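Local structure of flavin-containing monooxygenase (Allium sativum, 6WPU) at residues A[311-323]-A[388-401]. The protein probably catalyses the FAD-dependent S-oxygenation of S-allyl-L-cysteine in garlic, as a flavin-containing monooxygenase. Numbering follows the deposited sequence.
Sequences VDDNRVGPLYKHV and KRYTHNIGHNQFDY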
loop_
_atom_site.group_PDB
_atom_site.type_symbol
_atom_site.label_atom_id
_atom_site.label_comp_id
_atom_site.label_asym_id
_atom_site.label_seq_id
_atom_site.Cartn_x
_atom_site.Cartn_y
_atom_site.Cartn_z
ATOM N N VAL A 311 14.222 -8.349 5.785
ATOM C CA VAL A 311 12.853 -8.083 6.218
ATOM C C VAL A 311 12.639 -8.886 7.487
ATOM O O VAL A 311 12.785 -10.113 7.472
ATOM C CB VAL A 311 11.820 -8.468 5.144
ATOM C CG1 VAL A 311 10.393 -8.317 5.679
ATOM C CG2 VAL A 311 12.016 -7.624 3.905
ATOM N N ASP A 312 12.324 -8.203 8.588
ATOM C CA ASP A 312 12.179 -8.853 9.889
ATOM C C ASP A 312 10.969 -8.255 10.591
ATOM O O ASP A 312 11.042 -7.125 11.085
ATOM C CB ASP A 312 13.441 -8.678 10.735
ATOM C CG ASP A 312 13.291 -9.248 12.151
ATOM O OD1 ASP A 312 12.505 -10.211 12.341
ATOM O OD2 ASP A 312 13.966 -8.723 13.072
ATOM N N ASP A 313 9.867 -9.011 10.637
ATOM C CA ASP A 313 8.623 -8.571 11.276
ATOM C C ASP A 313 8.218 -7.191 10.765
ATOM O O ASP A 313 7.992 -6.253 11.532
ATOM C CB ASP A 313 8.752 -8.578 12.801
ATOM C CG ASP A 313 7.392 -8.467 13.510
ATOM O OD1 ASP A 313 6.345 -8.631 12.838
ATOM O OD2 ASP A 313 7.375 -8.204 14.735
ATOM N N ASN A 314 8.202 -7.068 9.440
ATOM C CA ASN A 314 7.856 -5.856 8.698
ATOM C C ASN A 314 8.772 -4.673 9.002
ATOM O O ASN A 314 8.371 -3.515 8.833
ATOM C CB ASN A 314 6.381 -5.482 8.896
ATOM C CG ASN A 314 5.508 -6.132 7.855
ATOM O OD1 ASN A 314 6.016 -6.854 6.985
ATOM N ND2 ASN A 314 4.204 -5.920 7.937
ATOM N N ARG A 315 10.007 -4.938 9.432
ATOM C CA ARG A 315 11.071 -3.937 9.395
ATOM C C ARG A 315 11.983 -4.272 8.214
ATOM O O ARG A 315 12.636 -5.325 8.198
ATOM C CB ARG A 315 11.858 -3.892 10.700
ATOM C CG ARG A 315 13.145 -3.095 10.582
ATOM C CD ARG A 315 13.851 -3.017 11.921
ATOM N NE ARG A 315 13.123 -2.167 12.863
ATOM C CZ ARG A 315 13.519 -1.934 14.109
ATOM N NH1 ARG A 315 14.620 -2.506 14.569
ATOM N NH2 ARG A 315 12.828 -1.122 14.884
ATOM N N VAL A 316 11.990 -3.402 7.213
ATOM C CA VAL A 316 12.838 -3.571 6.038
ATOM C C VAL A 316 14.107 -2.754 6.230
ATOM O O VAL A 316 14.047 -1.572 6.586
ATOM C CB VAL A 316 12.117 -3.125 4.758
ATOM C CG1 VAL A 316 13.046 -3.291 3.558
ATOM C CG2 VAL A 316 10.831 -3.884 4.561
ATOM N N GLY A 317 15.254 -3.365 5.983
ATOM C CA GLY A 317 16.454 -2.582 5.815
ATOM C C GLY A 317 17.681 -3.122 6.512
ATOM O O GLY A 317 17.930 -4.332 6.527
ATOM N N PRO A 318 18.469 -2.227 7.133
ATOM C CA PRO A 318 18.199 -0.796 7.382
ATOM C C PRO A 318 18.018 0.093 6.133
ATOM O O PRO A 318 18.699 -0.108 5.113
ATOM C CB PRO A 318 19.429 -0.350 8.185
ATOM C CG PRO A 318 20.488 -1.348 7.868
ATOM C CD PRO A 318 19.756 -2.646 7.707
ATOM N N LEU A 319 17.069 1.032 6.215
ATOM C CA LEU A 319 16.745 1.939 5.116
ATOM C C LEU A 319 16.791 3.366 5.630
ATOM O O LEU A 319 16.028 3.733 6.533
ATOM C CB LEU A 319 15.368 1.655 4.518
ATOM C CG LEU A 319 15.155 0.330 3.789
ATOM C CD1 LEU A 319 13.761 0.288 3.189
ATOM C CD2 LEU A 319 16.236 0.121 2.732
ATOM N N TYR A 320 17.677 4.166 5.049
ATOM C CA TYR A 320 17.771 5.568 5.410
ATOM C C TYR A 320 16.545 6.288 4.864
ATOM O O TYR A 320 16.255 6.192 3.664
ATOM C CB TYR A 320 19.070 6.156 4.855
ATOM C CG TYR A 320 19.207 7.637 5.048
ATOM C CD1 TYR A 320 19.216 8.204 6.333
ATOM C CD2 TYR A 320 19.317 8.479 3.949
ATOM C CE1 TYR A 320 19.345 9.578 6.505
ATOM C CE2 TYR A 320 19.438 9.848 4.106
ATOM C CZ TYR A 320 19.459 10.393 5.380
ATOM O OH TYR A 320 19.589 11.756 5.511
ATOM N N LYS A 321 15.801 6.959 5.754
ATOM C CA LYS A 321 14.555 7.650 5.395
ATOM C C LYS A 321 13.569 6.709 4.697
ATOM O O LYS A 321 12.776 7.134 3.854
ATOM C CB LYS A 321 14.839 8.880 4.522
ATOM C CG LYS A 321 15.815 9.884 5.138
ATOM C CD LYS A 321 15.349 10.298 6.536
ATOM C CE LYS A 321 16.172 11.460 7.068
ATOM N NZ LYS A 321 15.895 11.721 8.497
ATOM N N HIS A 322 13.624 5.415 5.040
ATOM C CA HIS A 322 12.747 4.374 4.492
ATOM C C HIS A 322 12.999 4.106 3.008
ATOM O O HIS A 322 12.164 3.472 2.342
ATOM C CB HIS A 322 11.249 4.694 4.695
ATOM C CG HIS A 322 10.884 5.122 6.088
ATOM N ND1 HIS A 322 10.668 4.225 7.115
ATOM C CD2 HIS A 322 10.656 6.352 6.611
ATOM C CE1 HIS A 322 10.349 4.884 8.216
ATOM N NE2 HIS A 322 10.329 6.175 7.937
ATOM N N VAL A 323 14.144 4.544 2.473
ATOM C CA VAL A 323 14.368 4.525 1.034
ATOM C C VAL A 323 15.678 3.834 0.664
ATOM O O VAL A 323 15.690 2.939 -0.189
ATOM C CB VAL A 323 14.324 5.962 0.468
ATOM C CG1 VAL A 323 14.882 6.014 -0.966
ATOM C CG2 VAL A 323 12.900 6.482 0.479
ATOM N N LYS A 388 8.754 -3.587 16.477
ATOM C CA LYS A 388 9.419 -3.643 15.175
ATOM C C LYS A 388 8.453 -3.421 14.020
ATOM O O LYS A 388 8.796 -2.763 13.029
ATOM C CB LYS A 388 10.098 -5.006 15.014
ATOM C CG LYS A 388 11.581 -4.978 14.728
ATOM C CD LYS A 388 12.134 -6.396 14.630
ATOM C CE LYS A 388 13.407 -6.548 15.455
ATOM N NZ LYS A 388 13.816 -7.970 15.590
ATOM N N ARG A 389 7.240 -3.967 14.119
ATOM C CA ARG A 389 6.400 -4.021 12.930
ATOM C C ARG A 389 5.817 -2.667 12.548
ATOM O O ARG A 389 5.244 -2.552 11.461
ATOM C CB ARG A 389 5.281 -5.055 13.116
ATOM C CG ARG A 389 4.214 -4.709 14.147
ATOM C CD ARG A 389 3.219 -5.885 14.305
ATOM N NE ARG A 389 2.202 -5.641 15.332
ATOM C CZ ARG A 389 2.430 -5.703 16.644
ATOM N NH1 ARG A 389 3.648 -5.993 17.097
ATOM N NH2 ARG A 389 1.448 -5.458 17.507
ATOM N N TYR A 390 5.966 -1.639 13.386
ATOM C CA TYR A 390 5.534 -0.289 13.045
ATOM C C TYR A 390 6.668 0.581 12.505
ATOM O O TYR A 390 6.508 1.804 12.427
ATOM C CB TYR A 390 4.889 0.385 14.261
ATOM C CG TYR A 390 3.655 -0.338 14.758
ATOM C CD1 TYR A 390 2.568 -0.551 13.926
ATOM C CD2 TYR A 390 3.591 -0.828 16.052
ATOM C CE1 TYR A 390 1.453 -1.228 14.374
ATOM C CE2 TYR A 390 2.474 -1.503 16.507
ATOM C CZ TYR A 390 1.417 -1.697 15.672
ATOM O OH TYR A 390 0.321 -2.371 16.142
ATOM N N THR A 391 7.808 -0.014 12.140
ATOM C CA THR A 391 8.968 0.784 11.745
ATOM C C THR A 391 8.627 1.749 10.610
ATOM O O THR A 391 9.083 2.899 10.604
ATOM C CB THR A 391 10.129 -0.127 11.329
ATOM O OG1 THR A 391 10.579 -0.897 12.449
ATOM C CG2 THR A 391 11.324 0.708 10.801
ATOM N N HIS A 392 7.834 1.303 9.639
ATOM C CA HIS A 392 7.545 2.103 8.454
ATOM C C HIS A 392 6.171 2.741 8.503
ATOM O O HIS A 392 5.723 3.314 7.502
ATOM C CB HIS A 392 7.693 1.241 7.202
ATOM C CG HIS A 392 9.010 0.543 7.137
ATOM N ND1 HIS A 392 10.208 1.227 7.097
ATOM C CD2 HIS A 392 9.324 -0.774 7.155
ATOM C CE1 HIS A 392 11.203 0.360 7.072
ATOM N NE2 HIS A 392 10.693 -0.861 7.110
ATOM N N ASN A 393 5.488 2.637 9.643
ATOM C CA ASN A 393 4.229 3.329 9.886
ATOM C C ASN A 393 4.549 4.779 10.210
ATOM O O ASN A 393 5.169 5.059 11.239
ATOM C CB ASN A 393 3.489 2.652 11.039
ATOM C CG ASN A 393 2.132 3.271 11.320
ATOM O OD1 ASN A 393 1.923 4.475 11.154
ATOM N ND2 ASN A 393 1.203 2.445 11.757
ATOM N N ILE A 394 4.138 5.709 9.346
ATOM C CA ILE A 394 4.436 7.118 9.596
ATOM C C ILE A 394 3.164 7.961 9.504
ATOM O O ILE A 394 3.214 9.143 9.148
ATOM C CB ILE A 394 5.535 7.643 8.639
ATOM C CG1 ILE A 394 5.082 7.644 7.182
ATOM C CG2 ILE A 394 6.805 6.788 8.724
ATOM C CD1 ILE A 394 6.158 8.179 6.220
ATOM N N GLY A 395 2.022 7.374 9.865
ATOM C CA GLY A 395 0.756 8.085 9.746
ATOM C C GLY A 395 0.724 9.414 10.483
ATOM O O GLY A 395 0.159 10.391 9.987
ATOM N N HIS A 396 1.338 9.476 11.672
ATOM C CA HIS A 396 1.249 10.689 12.479
ATOM C C HIS A 396 1.984 11.856 11.827
ATOM O O HIS A 396 1.486 12.985 11.830
ATOM C CB HIS A 396 1.791 10.431 13.887
ATOM N N ASN A 397 3.158 11.612 11.250
ATOM C CA ASN A 397 3.996 12.696 10.750
ATOM C C ASN A 397 4.291 12.560 9.262
ATOM O O ASN A 397 5.345 13.005 8.800
ATOM C CB ASN A 397 5.305 12.774 11.535
ATOM N N GLN A 398 3.359 11.982 8.492
ATOM C CA GLN A 398 3.660 11.635 7.103
ATOM C C GLN A 398 3.921 12.871 6.248
ATOM O O GLN A 398 4.746 12.826 5.331
ATOM C CB GLN A 398 2.526 10.822 6.495
ATOM C CG GLN A 398 1.316 11.657 6.171
ATOM C CD GLN A 398 0.287 10.875 5.433
ATOM O OE1 GLN A 398 0.375 10.706 4.212
ATOM N NE2 GLN A 398 -0.696 10.355 6.169
ATOM N N PHE A 399 3.223 13.976 6.513
ATOM C CA PHE A 399 3.426 15.163 5.696
ATOM C C PHE A 399 4.670 15.928 6.109
ATOM O O PHE A 399 5.227 16.660 5.287
ATOM C CB PHE A 399 2.194 16.068 5.748
ATOM C CG PHE A 399 0.954 15.410 5.225
ATOM C CD1 PHE A 399 0.902 14.954 3.913
ATOM C CD2 PHE A 399 -0.155 15.224 6.047
ATOM C CE1 PHE A 399 -0.229 14.342 3.422
ATOM C CE2 PHE A 399 -1.290 14.604 5.564
ATOM C CZ PHE A 399 -1.329 14.162 4.250
ATOM N N ASP A 400 5.111 15.770 7.362
ATOM C CA ASP A 400 6.429 16.262 7.748
ATOM C C ASP A 400 7.523 15.488 7.029
ATOM O O ASP A 400 8.542 16.066 6.628
ATOM C CB ASP A 400 6.612 16.149 9.259
ATOM C CG ASP A 400 5.605 16.983 10.036
ATOM O OD1 ASP A 400 5.135 18.008 9.493
ATOM O OD2 ASP A 400 5.290 16.608 11.186
ATOM N N TYR A 401 7.328 14.171 6.877
ATOM C CA TYR A 401 8.241 13.363 6.080
ATOM C C TYR A 401 8.247 13.826 4.628
ATOM O O TYR A 401 9.315 14.047 4.038
ATOM C CB TYR A 401 7.847 11.888 6.186
ATOM C CG TYR A 401 8.621 10.972 5.270
ATOM C CD1 TYR A 401 8.068 10.526 4.078
ATOM C CD2 TYR A 401 9.904 10.552 5.593
ATOM C CE1 TYR A 401 8.762 9.677 3.236
ATOM C CE2 TYR A 401 10.622 9.707 4.744
ATOM C CZ TYR A 401 10.045 9.277 3.565
ATOM O OH TYR A 401 10.749 8.432 2.716
HETATM O O HOH W 1 6.699 -1.314 9.400
#
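The two-stranded hairpin 310-317, closed by a type I' turn from D312 to R315, and the loop after it, to V323, meet residues 388-401, which run from a 3-10 segment into the first turn of helix 398-409, through a pair of hydrogen-bonded histidines, H392 and H322. H392 uses both ring nitrogens at its edge: NE2 accepts from the backbone N of V316 (2.9 Å), the donor lying almost exactly in the ring plane, while ND1 faces ND1 of H322 at 3.0 Å. Gripped on two sides, the H392 imidazole has its rotation fixed, and the H322-H392 bond requires one of the two ND1 atoms to carry a proton. The CD2 side of the H322 rim points toward the face of Y401, in an offset edge-to-face pair with planes at 73°. The Y401 hydroxyl donates to K321 O (2.7 Å).

Nearer the hairpin turn, R315 NE donates to T391 OG1 (2.9 Å, 165°), and the T391 hydroxyl in turn donates a hydrogen bond to K388 O. The bend at chi3 (-70°) turns one face of the R315 guanidinium to K388 CG, which sits over its centre, and K388 NZ reaches D312 OD2 in a 2.6 Å salt bridge. One water joins N314 O, R389 O and H392 N. Beyond the contact, Y378 of helix 367-383 makes a cation-pi contact with R315, and Q350 NE2 of helix 343-358 hydrogen-bonds the Y401 hydroxyl.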